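Local coordinates for fibronectin type III domain-containing protein (Simiduia agarivorans, PDB 6P2K) that probably hydrolyses xyloglucan-like beta-glucans as a family 74 glycoside hydrolase, this chain forming its beta-propeller part, and binds zinc ions, at residues Gln16-Val20 with Arg334-Tyr338; Tyr265-Glu269 with Lys280-Gly284; Asn58-Ala62 with Trp121-Phe127; Gln355-Tyr359 with Trp371-Tyr375; Ala27-Tyr31 with Lys41-Gly46. All blocks are in the same frame, centred on the assembly; numbering follows the deposited sequence.

Contact 1. Residues Gln16-Val20 with Arg334-Tyr338; sequences QVQDV and RFAHY. With ZN (zinc ion), chain Q.
Arg-334 NE donates to Val-17 O at 2.9 Å, with an N-H...O angle of 143°. The acceptor sits at the edge of the guanidinium. His-337 NE2 gives a second bond, to Asp-19 OD1 at 2.8 Å; it is bent and weak. Asp-19 OD1 lies at the imidazole edge, in the ring plane. His-337 ND1, in turn, is hydrogen-bonded to Glu-269. A water donates to Gln-18 O and Arg-334 O, bridging the two backbones.

The amide of Gln-16 stacks flat on the guanidinium of Arg-334, planes 9° apart, with Gln-16 CD over its centre. Gln-16 NE2 and Arg-334 NH1 are both donors, so they meet by stacking alone. The extended Gln-16 chain carries OE1 to the zinc, 2.1 Å away. Asp-124 and three waters complete the site.

Apolar contact centres on Phe-335. Asp-19 CA sits over the ring face, 3.8 Å from its centroid, in a CH-pi contact. Val-17 CG1 touches Phe-335 CE2 at 3.5 Å, and Val-20 CG2 touches Phe-335 CZ at 3.6 Å.

The two segments run almost parallel, 6° apart. They belong to the first strands of two propeller blades, and a classic beta bulge at Gln-18 and Asp-19 faces Ala-33. Arg-334, stacked on the ligand Gln-16 and salt-bridged to Asp-123, acts as a second-shell residue. It probably offsets some of the negative charge of Asp-123.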
# COMPACT_ATOMS: atom_id res chain seq x y z
N GLN B 16 40.27 17.90 1.02
CA GLN B 16 41.03 18.22 2.23
C GLN B 16 41.42 19.69 2.25
O GLN B 16 42.00 20.21 1.29
CB GLN B 16 42.28 17.33 2.31
CG GLN B 16 43.14 17.57 3.54
CD GLN B 16 44.27 16.55 3.67
OE1 GLN B 16 45.38 16.75 3.15
NE2 GLN B 16 43.99 15.45 4.37
N VAL B 17 41.09 20.36 3.35
CA VAL B 17 41.32 21.79 3.50
C VAL B 17 42.60 21.99 4.31
O VAL B 17 42.78 21.36 5.36
CB VAL B 17 40.12 22.48 4.17
CG1 VAL B 17 40.39 23.97 4.33
CG2 VAL B 17 38.86 22.25 3.36
N GLN B 18 43.48 22.87 3.83
CA GLN B 18 44.76 23.08 4.49
C GLN B 18 44.67 24.11 5.61
O GLN B 18 45.24 23.89 6.68
CB GLN B 18 45.82 23.50 3.47
CG GLN B 18 45.92 22.57 2.28
CD GLN B 18 46.33 21.16 2.68
OE1 GLN B 18 47.44 20.94 3.18
NE2 GLN B 18 45.43 20.20 2.48
N ASP B 19 43.97 25.21 5.38
CA ASP B 19 43.91 26.28 6.38
C ASP B 19 42.85 27.29 5.98
O ASP B 19 42.46 27.39 4.81
CB ASP B 19 45.26 26.97 6.53
CG ASP B 19 45.45 27.58 7.90
OD1 ASP B 19 44.57 27.38 8.76
OD2 ASP B 19 46.47 28.26 8.12
N VAL B 20 42.37 28.03 6.98
CA VAL B 20 41.56 29.22 6.79
C VAL B 20 42.17 30.31 7.66
O VAL B 20 42.29 30.13 8.87
CB VAL B 20 40.08 28.99 7.15
CG1 VAL B 20 39.32 30.31 7.13
CG2 VAL B 20 39.44 27.99 6.19
N ARG B 334 41.88 19.41 11.49
CA ARG B 334 43.26 19.44 11.02
C ARG B 334 43.82 20.85 10.94
O ARG B 334 45.00 21.01 10.60
CB ARG B 334 43.39 18.74 9.67
CG ARG B 334 42.33 19.09 8.64
CD ARG B 334 42.68 18.53 7.27
NE ARG B 334 43.92 19.11 6.73
CZ ARG B 334 45.07 18.46 6.63
NH1 ARG B 334 45.17 17.20 7.04
NH2 ARG B 334 46.13 19.07 6.12
N PHE B 335 43.01 21.87 11.22
CA PHE B 335 43.51 23.19 11.56
C PHE B 335 42.47 23.85 12.45
O PHE B 335 41.29 23.51 12.40
CB PHE B 335 43.78 24.05 10.31
CG PHE B 335 42.54 24.42 9.55
CD1 PHE B 335 41.77 25.52 9.93
CD2 PHE B 335 42.15 23.69 8.45
CE1 PHE B 335 40.63 25.85 9.23
CE2 PHE B 335 41.01 24.03 7.75
CZ PHE B 335 40.25 25.11 8.14
N ALA B 336 42.93 24.82 13.24
CA ALA B 336 42.03 25.55 14.12
C ALA B 336 42.71 26.82 14.57
O ALA B 336 43.82 26.77 15.12
CB ALA B 336 41.63 24.69 15.33
N HIS B 337 42.06 27.96 14.36
CA HIS B 337 42.63 29.26 14.69
C HIS B 337 41.61 30.12 15.41
O HIS B 337 40.43 30.13 15.05
CB HIS B 337 43.11 29.99 13.43
CG HIS B 337 44.18 29.25 12.69
ND1 HIS B 337 45.47 29.14 13.16
CD2 HIS B 337 44.16 28.61 11.50
CE1 HIS B 337 46.19 28.44 12.30
NE2 HIS B 337 45.42 28.11 11.28
N TYR B 338 42.08 30.84 16.42
CA TYR B 338 41.29 31.91 17.01
C TYR B 338 41.24 33.10 16.05
O TYR B 338 42.12 33.29 15.21
CB TYR B 338 41.91 32.36 18.33
CG TYR B 338 41.83 31.36 19.46
CD1 TYR B 338 40.62 31.05 20.08
CD2 TYR B 338 42.98 30.72 19.92
CE1 TYR B 338 40.56 30.15 21.12
CE2 TYR B 338 42.93 29.82 20.97
CZ TYR B 338 41.71 29.53 21.56
OH TYR B 338 41.65 28.63 22.60
ZN ZN Q . 47.27 16.58 2.36
O HOH W 1 45.98 21.76 7.91
O HOH W 2 46.20 16.23 0.58
O HOH W 3 47.37 14.62 3.11
O HOH W 4 48.28 18.18 3.28

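Contact 2. Residues Tyr265-Glu269 with Lys280-Gly284; sequences YWYPE and KVLLG
Leu-282 N donates to Glu-269 O at 2.7 Å, nearly straight at 170°. Glu-269 N answers to Leu-282 O at 3.1 Å. The two residues form an antiparallel hydrogen-bonded pair. Further along, Trp-266 N reaches Gly-284 O at 3.3 Å, a long and weak bond.

Between these points the regular pairing is interrupted at Tyr-267, which has left-handed backbone angles. A water enters here. It accepts from Gly-284 N at 2.7 Å and lies close to Trp-266 O. Pro-268 CA makes a CA-H...O contact with Leu-282 O at 3.4 Å.

Leu-283 does most of the apolar work. Its CG stands anti to the backbone N (chi1 -175°), which carries the branch toward the opposite strand. Leu-283 CD2 touches Tyr-265 CD1 at 3.6 Å, the two side chains crossing at about a right angle. Leu-283 CD1 turns to Trp-266 O, again at 3.6 Å. Pro-268 CB lies more loosely against Val-281 CG1, at 4.3 Å. Within the kink, the edge of the Tyr-267 ring rests over one face of Trp-266.

Strand 265-270 is the first of a four-stranded blade, and 278-285 the second, followed by 292-300. Besides His-337, Glu-269 reaches the adjoining blade through OE2, which accepts from the backbone N of Tyr-338. Leu-282 packs on Ala-336 and Tyr-338 of strand 336-338, and on Ile-313 of strand 304-314.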
# COMPACT_ATOMS: atom_id res chain seq x y z
N TYR B 265 48.01 15.00 18.09
CA TYR B 265 47.82 16.41 18.41
C TYR B 265 48.92 17.26 17.78
O TYR B 265 50.10 16.90 17.82
CB TYR B 265 47.81 16.61 19.93
CG TYR B 265 46.68 15.90 20.63
CD1 TYR B 265 45.36 16.27 20.42
CD2 TYR B 265 46.94 14.86 21.52
CE1 TYR B 265 44.32 15.63 21.07
CE2 TYR B 265 45.90 14.21 22.18
CZ TYR B 265 44.60 14.60 21.94
OH TYR B 265 43.56 13.96 22.58
N TRP B 266 48.53 18.39 17.20
CA TRP B 266 49.50 19.24 16.51
C TRP B 266 48.97 20.66 16.44
O TRP B 266 47.79 20.93 16.70
CB TRP B 266 49.83 18.67 15.13
CG TRP B 266 48.82 18.90 14.02
CD1 TRP B 266 47.51 19.31 14.15
CD2 TRP B 266 49.04 18.72 12.62
NE1 TRP B 266 46.92 19.40 12.92
CE2 TRP B 266 47.83 19.04 11.96
CE3 TRP B 266 50.14 18.32 11.86
CZ2 TRP B 266 47.70 18.98 10.57
CZ3 TRP B 266 50.01 18.26 10.48
CH2 TRP B 266 48.80 18.58 9.86
N TYR B 267 49.86 21.57 16.06
CA TYR B 267 49.53 22.98 15.85
C TYR B 267 48.79 23.63 17.02
O TYR B 267 47.70 24.18 16.84
CB TYR B 267 48.72 23.14 14.57
CG TYR B 267 49.51 23.05 13.29
CD1 TYR B 267 49.93 21.82 12.80
CD2 TYR B 267 49.82 24.19 12.55
CE1 TYR B 267 50.65 21.73 11.62
CE2 TYR B 267 50.53 24.10 11.37
CZ TYR B 267 50.95 22.87 10.91
OH TYR B 267 51.66 22.78 9.74
N PRO B 268 49.34 23.58 18.23
CA PRO B 268 48.70 24.29 19.34
C PRO B 268 48.72 25.79 19.08
O PRO B 268 49.58 26.31 18.36
CB PRO B 268 49.55 23.92 20.56
CG PRO B 268 50.89 23.61 19.99
CD PRO B 268 50.61 22.96 18.66
N GLU B 269 47.76 26.50 19.67
CA GLU B 269 47.65 27.93 19.45
C GLU B 269 47.07 28.59 20.70
O GLU B 269 46.07 28.11 21.24
CB GLU B 269 46.77 28.23 18.23
CG GLU B 269 46.53 29.71 17.99
CD GLU B 269 45.82 29.98 16.67
OE1 GLU B 269 46.26 29.43 15.64
OE2 GLU B 269 44.82 30.73 16.68
N LYS B 280 44.19 30.34 27.18
CA LYS B 280 43.34 29.42 26.44
C LYS B 280 44.15 28.88 25.27
O LYS B 280 44.72 29.66 24.49
CB LYS B 280 42.08 30.13 25.94
CG LYS B 280 41.20 30.71 27.04
CD LYS B 280 40.30 29.65 27.66
CE LYS B 280 39.51 30.22 28.83
NZ LYS B 280 38.50 29.25 29.35
N VAL B 281 44.21 27.56 25.15
CA VAL B 281 45.01 26.89 24.13
C VAL B 281 44.08 26.05 23.26
O VAL B 281 43.27 25.27 23.78
CB VAL B 281 46.12 26.02 24.74
CG1 VAL B 281 47.03 25.48 23.65
CG2 VAL B 281 46.92 26.82 25.76
N LEU B 282 44.22 26.20 21.94
CA LEU B 282 43.39 25.50 20.97
C LEU B 282 44.19 24.34 20.38
O LEU B 282 45.35 24.51 20.00
CB LEU B 282 42.96 26.46 19.86
CG LEU B 282 41.83 26.07 18.92
CD1 LEU B 282 40.57 25.79 19.70
CD2 LEU B 282 41.61 27.20 17.93
N LEU B 283 43.56 23.16 20.31
CA LEU B 283 44.31 21.96 19.94
C LEU B 283 43.43 21.01 19.13
O LEU B 283 42.46 20.46 19.65
CB LEU B 283 44.86 21.25 21.17
CG LEU B 283 45.75 20.04 20.90
CD1 LEU B 283 47.04 20.47 20.20
CD2 LEU B 283 46.06 19.29 22.19
N GLY B 284 43.79 20.82 17.86
CA GLY B 284 43.21 19.78 17.03
C GLY B 284 44.25 18.72 16.69
O GLY B 284 45.21 18.54 17.44
O HOH W 5 45.51 22.34 16.39

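Contact 3. Residues Asn58-Ala62 with Trp121-Phe127; sequences NRVFA and WRDDDDF. With ZN (zinc ion), chain Q.
Phe-61 and Trp-121 bring the two backbones closest, their CA atoms 6.3 Å apart. Phe-61 and Ala-62 form a classic beta bulge opposite Gly-76. The other segment is a loop, with a type II' turn from Trp-121 to Asp-124.

Trp-121 CA lies over the Phe-61 ring, 3.8 Å from its centroid, a CH-pi contact. Arg-122 grips Phe-61 O side-on with two nitrogens, both with the oxygen in the guanidinium plane. Its NE is 2.8 Å from Phe-61 O, and its NH2 is 3.2 Å from the same atom.

Arg-59 NH1 makes a salt bridge to Asp-124 OD2 at 2.9 Å, on the syn side. A bend at chi3 (-67°) lays its guanidinium flat on the Phe-127 ring, centres 3.6 Å apart and planes 16° apart. NH2 goes on to Gln-713. A leucine at Arg-59 would probably leave Asp-124 OD2 without its charged mate and lose the flat cation-pi stack on Phe-127.

Asp-124 OD1 binds the zinc at 2.0 Å. Its two oxygens thus serve metal and arginine separately. Arg-59 is a second-shell residue that is likely to restrain, with the zinc, the rotation of this carboxylate.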
# COMPACT_ATOMS: atom_id res chain seq x y z
N ASN B 58 49.18 25.25 -7.21
CA ASN B 58 47.92 25.44 -6.51
C ASN B 58 47.81 24.63 -5.22
O ASN B 58 46.75 24.66 -4.58
CB ASN B 58 46.75 25.10 -7.44
CG ASN B 58 46.49 26.20 -8.45
OD1 ASN B 58 46.71 27.38 -8.17
ND2 ASN B 58 46.02 25.82 -9.63
N ARG B 59 48.86 23.93 -4.81
CA ARG B 59 48.88 23.25 -3.51
C ARG B 59 49.35 24.27 -2.48
O ARG B 59 50.55 24.47 -2.27
CB ARG B 59 49.78 22.03 -3.56
CG ARG B 59 49.65 21.11 -2.35
CD ARG B 59 50.15 19.71 -2.66
NE ARG B 59 49.30 19.03 -3.63
CZ ARG B 59 48.30 18.22 -3.31
NH1 ARG B 59 48.01 17.99 -2.04
NH2 ARG B 59 47.58 17.64 -4.26
N VAL B 60 48.39 24.93 -1.82
CA VAL B 60 48.68 26.03 -0.92
C VAL B 60 48.78 25.51 0.51
O VAL B 60 47.87 24.82 0.99
CB VAL B 60 47.60 27.12 -1.02
CG1 VAL B 60 47.90 28.26 -0.06
CG2 VAL B 60 47.50 27.64 -2.45
N PHE B 61 49.87 25.86 1.19
CA PHE B 61 50.10 25.44 2.56
C PHE B 61 49.97 26.57 3.57
O PHE B 61 49.85 26.29 4.77
CB PHE B 61 51.49 24.80 2.71
CG PHE B 61 51.63 23.48 2.01
CD1 PHE B 61 50.72 22.47 2.22
CD2 PHE B 61 52.68 23.26 1.13
CE1 PHE B 61 50.85 21.25 1.58
CE2 PHE B 61 52.81 22.05 0.48
CZ PHE B 61 51.90 21.04 0.71
N ALA B 62 50.00 27.83 3.14
CA ALA B 62 49.95 28.94 4.08
C ALA B 62 49.53 30.22 3.36
O ALA B 62 49.85 30.43 2.19
CB ALA B 62 51.31 29.15 4.76
N TRP B 121 55.60 21.73 4.55
CA TRP B 121 54.54 21.17 3.70
C TRP B 121 53.46 20.45 4.51
O TRP B 121 52.80 19.57 3.95
CB TRP B 121 55.15 20.21 2.67
CG TRP B 121 55.95 19.12 3.30
CD1 TRP B 121 55.50 17.89 3.68
CD2 TRP B 121 57.34 19.16 3.65
NE1 TRP B 121 56.53 17.16 4.23
CE2 TRP B 121 57.67 17.92 4.22
CE3 TRP B 121 58.34 20.13 3.52
CZ2 TRP B 121 58.96 17.62 4.67
CZ3 TRP B 121 59.62 19.83 3.96
CH2 TRP B 121 59.91 18.58 4.53
N ARG B 122 53.27 20.78 5.78
CA ARG B 122 52.20 20.22 6.63
C ARG B 122 52.36 18.70 6.66
O ARG B 122 53.48 18.21 6.87
CB ARG B 122 50.86 20.74 6.13
CG ARG B 122 50.73 22.24 6.19
CD ARG B 122 49.28 22.68 6.07
NE ARG B 122 49.15 24.10 6.35
CZ ARG B 122 48.68 24.60 7.50
NH1 ARG B 122 48.29 23.78 8.47
NH2 ARG B 122 48.61 25.91 7.67
N ASP B 123 51.29 17.93 6.45
CA ASP B 123 51.34 16.48 6.44
C ASP B 123 51.44 15.90 5.04
O ASP B 123 51.30 14.69 4.86
CB ASP B 123 50.10 15.92 7.14
CG ASP B 123 48.80 16.50 6.59
OD1 ASP B 123 48.80 17.69 6.20
OD2 ASP B 123 47.79 15.77 6.53
N ASP B 124 51.68 16.74 4.03
CA ASP B 124 51.73 16.28 2.65
C ASP B 124 53.09 15.66 2.33
O ASP B 124 53.74 16.06 1.35
CB ASP B 124 51.44 17.43 1.68
CG ASP B 124 50.01 17.42 1.18
OD1 ASP B 124 49.19 16.63 1.69
OD2 ASP B 124 49.71 18.21 0.25
N ASP B 125 53.52 14.69 3.13
CA ASP B 125 54.83 14.08 2.92
C ASP B 125 54.90 13.33 1.59
O ASP B 125 55.98 13.20 1.01
CB ASP B 125 55.18 13.15 4.08
CG ASP B 125 55.63 13.91 5.32
OD1 ASP B 125 56.80 14.35 5.35
OD2 ASP B 125 54.82 14.06 6.26
N ASP B 126 53.77 12.85 1.10
CA ASP B 126 53.75 12.14 -0.18
C ASP B 126 53.79 13.07 -1.38
O ASP B 126 53.80 12.59 -2.51
CB ASP B 126 52.51 11.23 -0.26
CG ASP B 126 51.22 11.98 0.03
OD1 ASP B 126 51.26 13.04 0.69
OD2 ASP B 126 50.15 11.49 -0.40
N PHE B 127 53.83 14.38 -1.16
CA PHE B 127 53.89 15.35 -2.25
C PHE B 127 55.15 16.19 -2.26
O PHE B 127 55.38 16.91 -3.24
CB PHE B 127 52.68 16.30 -2.20
CG PHE B 127 51.40 15.70 -2.71
CD1 PHE B 127 50.56 14.98 -1.87
CD2 PHE B 127 51.02 15.86 -4.04
CE1 PHE B 127 49.39 14.43 -2.34
CE2 PHE B 127 49.84 15.31 -4.51
CZ PHE B 127 49.02 14.59 -3.66
ZN ZN Q . 47.27 16.58 2.36
O HOH W 2 46.20 16.23 0.58
O HOH W 3 47.37 14.62 3.11
O HOH W 4 48.28 18.18 3.28

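Contact 4. Residues Gln355-Tyr359 with Trp371-Tyr375; sequences QTMYY and WQNKY
Thr-356 presses its methyl into the face of Tyr-375. CG2 stands over the ring centre, 3.4 Å from the centroid, a close CH-pi contact. OG1 takes the position between backbone N and carbonyl carbon (chi1 57°) and is bonded to Thr-353, which leaves the methyl to meet the ring.

Tyr-358 comes up to the rim of the same ring. Its CE1 is 3.6 Å from Tyr-375 CE1, the planes oblique at 51°. The two hydroxyls end on the backbone oxygens of Asp-322 and Ile-323. Met-357, bent at chi2 and chi3, curls back and sets CE against Tyr-375 CB at 3.8 Å. Tyr-375 is thus held by methyl, ring and thioether methyl together.

On the side of Tyr-359 and Gln-372, Lys-374 CG fits beside Tyr-359 CB at 3.9 Å, while its NZ runs on to Asn-45 O and Glu-47. Tyr-359 and Gln-372 lie side by side, pointing the same way, with the amide steeply inclined to the ring. Trp-371 CE3 meets Tyr-358 CB at 4.0 Å.

Backbone bonds hold this relief in place. Gln-372 N donates to Tyr-359 O at 2.6 Å within a hydrogen-bonded pair, and Tyr-359 N to Gln-372 O. Lys-374 N donates to Met-357 O at 3.0 Å. As the strand ends, Asn-373 OD1 accepts from Tyr-375 N at 2.9 Å, an Asx turn.

The arrangement is the outer beta hairpin of a propeller blade, strands 358-363 and 368-373, the third and fourth of an antiparallel four-stranded sheet.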
# COMPACT_ATOMS: atom_id res chain seq x y z
N GLN B 355 37.22 18.14 5.16
CA GLN B 355 37.03 18.62 3.80
C GLN B 355 36.21 19.90 3.75
O GLN B 355 35.73 20.28 2.68
CB GLN B 355 36.35 17.55 2.95
CG GLN B 355 36.92 16.15 3.08
CD GLN B 355 36.27 15.17 2.12
OE1 GLN B 355 36.95 14.49 1.35
NE2 GLN B 355 34.94 15.10 2.15
N THR B 356 36.03 20.58 4.88
CA THR B 356 35.02 21.62 5.01
C THR B 356 35.62 22.87 5.65
O THR B 356 36.82 22.92 5.97
CB THR B 356 33.84 21.10 5.84
OG1 THR B 356 34.31 20.65 7.12
CG2 THR B 356 33.17 19.94 5.12
N MET B 357 34.78 23.88 5.84
CA MET B 357 35.15 25.10 6.55
C MET B 357 34.04 25.42 7.55
O MET B 357 32.87 25.46 7.18
CB MET B 357 35.36 26.28 5.60
CG MET B 357 36.43 26.04 4.53
SD MET B 357 35.77 25.23 3.06
CE MET B 357 34.86 26.58 2.31
N TYR B 358 34.43 25.64 8.80
CA TYR B 358 33.47 25.87 9.88
C TYR B 358 33.94 27.04 10.73
O TYR B 358 35.14 27.19 10.99
CB TYR B 358 33.31 24.62 10.75
CG TYR B 358 32.28 23.65 10.24
CD1 TYR B 358 32.60 22.70 9.28
CD2 TYR B 358 30.97 23.68 10.72
CE1 TYR B 358 31.65 21.81 8.81
CE2 TYR B 358 30.02 22.80 10.25
CZ TYR B 358 30.37 21.86 9.30
OH TYR B 358 29.43 20.99 8.84
N TYR B 359 32.99 27.86 11.17
CA TYR B 359 33.27 28.98 12.06
C TYR B 359 32.40 28.88 13.30
O TYR B 359 31.21 28.59 13.21
CB TYR B 359 33.03 30.33 11.36
CG TYR B 359 33.23 31.51 12.28
CD1 TYR B 359 34.50 32.01 12.54
CD2 TYR B 359 32.15 32.13 12.90
CE1 TYR B 359 34.69 33.09 13.38
CE2 TYR B 359 32.33 33.21 13.74
CZ TYR B 359 33.60 33.68 13.98
OH TYR B 359 33.78 34.75 14.82
N TRP B 371 28.69 26.60 16.34
CA TRP B 371 29.38 26.24 15.11
C TRP B 371 28.49 26.49 13.90
O TRP B 371 27.30 26.15 13.90
CB TRP B 371 29.83 24.78 15.17
CG TRP B 371 30.96 24.62 16.13
CD1 TRP B 371 30.88 24.27 17.45
CD2 TRP B 371 32.34 24.85 15.86
NE1 TRP B 371 32.13 24.26 18.01
CE2 TRP B 371 33.05 24.61 17.05
CE3 TRP B 371 33.06 25.24 14.72
CZ2 TRP B 371 34.43 24.74 17.14
CZ3 TRP B 371 34.43 25.36 14.81
CH2 TRP B 371 35.10 25.11 16.01
N GLN B 372 29.08 27.08 12.86
CA GLN B 372 28.36 27.50 11.66
C GLN B 372 28.98 26.86 10.43
O GLN B 372 30.21 26.85 10.28
CB GLN B 372 28.38 29.03 11.53
CG GLN B 372 27.85 29.78 12.75
CD GLN B 372 28.11 31.28 12.69
OE1 GLN B 372 28.25 31.86 11.61
NE2 GLN B 372 28.16 31.92 13.86
N ASN B 373 28.13 26.33 9.56
CA ASN B 373 28.56 25.72 8.31
C ASN B 373 28.96 26.82 7.33
O ASN B 373 28.13 27.65 6.95
CB ASN B 373 27.42 24.85 7.77
CG ASN B 373 27.63 24.37 6.33
OD1 ASN B 373 28.60 24.71 5.65
ND2 ASN B 373 26.69 23.56 5.86
N LYS B 374 30.24 26.82 6.91
CA LYS B 374 30.76 27.84 6.01
C LYS B 374 31.28 27.25 4.71
O LYS B 374 32.17 27.81 4.07
CB LYS B 374 31.87 28.64 6.69
CG LYS B 374 31.42 29.42 7.93
CD LYS B 374 30.49 30.56 7.55
CE LYS B 374 30.15 31.42 8.76
NZ LYS B 374 29.63 32.75 8.36
N TYR B 375 30.73 26.11 4.29
CA TYR B 375 31.11 25.52 3.01
C TYR B 375 29.94 25.20 2.10
O TYR B 375 30.14 25.14 0.88
CB TYR B 375 31.96 24.25 3.22
CG TYR B 375 31.22 23.02 3.72
CD1 TYR B 375 30.91 22.87 5.07
CD2 TYR B 375 30.88 22.00 2.84
CE1 TYR B 375 30.25 21.75 5.53
CE2 TYR B 375 30.21 20.87 3.29
CZ TYR B 375 29.90 20.74 4.63
OH TYR B 375 29.25 19.61 5.07

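Contact 5. Residues Ala27-Tyr31 with Lys41-Gly46; sequences ANVVY and KSTNNG
Val-30 and Ser-42 pair across a beta hairpin, the second and third strands of a four-stranded propeller blade. Their bonds are mutual: Val-30 N to Ser-42 O and Ser-42 N to Val-30 O, each 3.0 Å. Beyond the strand end, Asn-45 N donates to Asn-28 O at 2.8 Å. This ties the turn that follows to the chain leading into strand 30-34.

The turn runs from Ser-42 to Gly-46, and with Trp-49 it matches the Asp-box pattern of beta-propellers, asparagine replacing aspartate at Asn-44. Ser-42 OG stands anti to its own N (chi1 154°), facing into the turn. It accepts from Gly-46 N at 2.8 Å and donates to Asn-44 OD1 at 2.9 Å. The backbone angles of Gly-46 call for glycine. Val-30 CG2 packs on Ser-42 CB at 4.0 Å.

Tyr-31 and Lys-41 lie alongside each other, pointing the same way. The extended lysine chain follows the ring, CG being 3.6 Å from Tyr-31 CE2. Lys-41 NZ makes a weak bond to Tyr-31 OH at 3.2 Å, and a further bond to Gly-87 O. Replacing Tyr-31 by a valine would probably uncover the flank of the Lys-41 chain and take away the weak hydroxyl bond, leaving the ammonium to Gly-87 O.

Because the serine hydroxyl both accepts and donates, the turn is closed by neutral hydrogen bonds, with no charge pair between the segments.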
# COMPACT_ATOMS: atom_id res chain seq x y z
N ALA B 27 37.76 42.66 9.70
CA ALA B 27 36.88 41.62 10.20
C ALA B 27 36.02 41.07 9.07
O ALA B 27 35.61 41.80 8.16
CB ALA B 27 36.01 42.16 11.33
N ASN B 28 35.76 39.76 9.13
CA ASN B 28 34.98 38.99 8.16
C ASN B 28 35.72 38.73 6.86
O ASN B 28 35.14 38.17 5.92
CB ASN B 28 33.62 39.64 7.86
CG ASN B 28 32.80 39.86 9.12
OD1 ASN B 28 32.65 38.96 9.94
ND2 ASN B 28 32.27 41.07 9.29
N VAL B 29 37.00 39.09 6.77
CA VAL B 29 37.83 38.80 5.59
C VAL B 29 38.71 37.61 5.91
O VAL B 29 39.53 37.65 6.84
CB VAL B 29 38.67 40.02 5.18
CG1 VAL B 29 39.59 39.64 4.04
CG2 VAL B 29 37.75 41.16 4.76
N VAL B 30 38.54 36.52 5.15
CA VAL B 30 39.28 35.28 5.38
C VAL B 30 39.74 34.71 4.05
O VAL B 30 39.12 34.93 3.00
CB VAL B 30 38.44 34.23 6.13
CG1 VAL B 30 38.21 34.66 7.57
CG2 VAL B 30 37.11 33.99 5.42
N TYR B 31 40.83 33.96 4.10
CA TYR B 31 41.38 33.25 2.95
C TYR B 31 41.41 31.76 3.27
O TYR B 31 41.69 31.37 4.40
CB TYR B 31 42.77 33.76 2.60
CG TYR B 31 42.77 35.20 2.14
CD1 TYR B 31 42.81 36.24 3.06
CD2 TYR B 31 42.70 35.51 0.80
CE1 TYR B 31 42.80 37.55 2.65
CE2 TYR B 31 42.68 36.83 0.37
CZ TYR B 31 42.73 37.84 1.30
OH TYR B 31 42.71 39.15 0.87
N LYS B 41 38.95 33.54 -1.38
CA LYS B 41 38.75 34.72 -0.55
C LYS B 41 37.28 34.89 -0.23
O LYS B 41 36.40 34.55 -1.04
CB LYS B 41 39.29 35.97 -1.25
CG LYS B 41 39.22 37.26 -0.44
CD LYS B 41 39.69 38.45 -1.26
CE LYS B 41 39.71 39.73 -0.42
NZ LYS B 41 40.63 40.76 -0.98
N SER B 42 36.99 35.42 0.96
CA SER B 42 35.63 35.77 1.34
C SER B 42 35.67 37.03 2.19
O SER B 42 36.53 37.16 3.07
CB SER B 42 34.96 34.63 2.12
OG SER B 42 33.94 35.14 2.97
N THR B 43 34.74 37.95 1.93
CA THR B 43 34.61 39.17 2.73
C THR B 43 33.36 39.18 3.59
O THR B 43 33.02 40.23 4.15
CB THR B 43 34.64 40.40 1.83
OG1 THR B 43 33.45 40.44 1.03
CG2 THR B 43 35.86 40.40 0.92
N ASN B 44 32.66 38.06 3.71
CA ASN B 44 31.51 37.95 4.60
C ASN B 44 31.67 36.77 5.55
O ASN B 44 30.71 36.09 5.90
CB ASN B 44 30.21 37.83 3.80
CG ASN B 44 30.28 36.78 2.70
OD1 ASN B 44 31.12 35.88 2.73
ND2 ASN B 44 29.39 36.90 1.72
N ASN B 45 32.92 36.53 5.98
CA ASN B 45 33.26 35.47 6.93
C ASN B 45 32.75 34.10 6.46
O ASN B 45 32.25 33.30 7.25
CB ASN B 45 32.73 35.79 8.33
CG ASN B 45 33.51 35.06 9.42
OD1 ASN B 45 34.72 34.90 9.32
ND2 ASN B 45 32.80 34.61 10.45
N GLY B 46 32.90 33.83 5.17
CA GLY B 46 32.65 32.51 4.65
C GLY B 46 31.24 32.22 4.21
O GLY B 46 30.93 31.06 3.90

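From the N terminus, strand 17-22 opens contact 1, whose loop closes only at 334-338. Three contacts nest inside it. Contact 5 closes a short hairpin in the same blade as 17-22. Contact 3 joins strand 60-66 to the loop after strand 114-119. Contact 2 closes the hairpin 265-285. Contact 4 follows in series, in the blade that 336-338 begins. None cross. Contacts 1 and 3 each give one protein ligand to a shared zinc and meet through Arg-334 and Asp-123. Glu-269 links contact 2 to contact 1. Lys-374 joins contact 4 to Asn-45 of contact 5. Together they tie blades of the N-terminal propeller to one another; contact 1 joins blade 17-51 to blade 336-373.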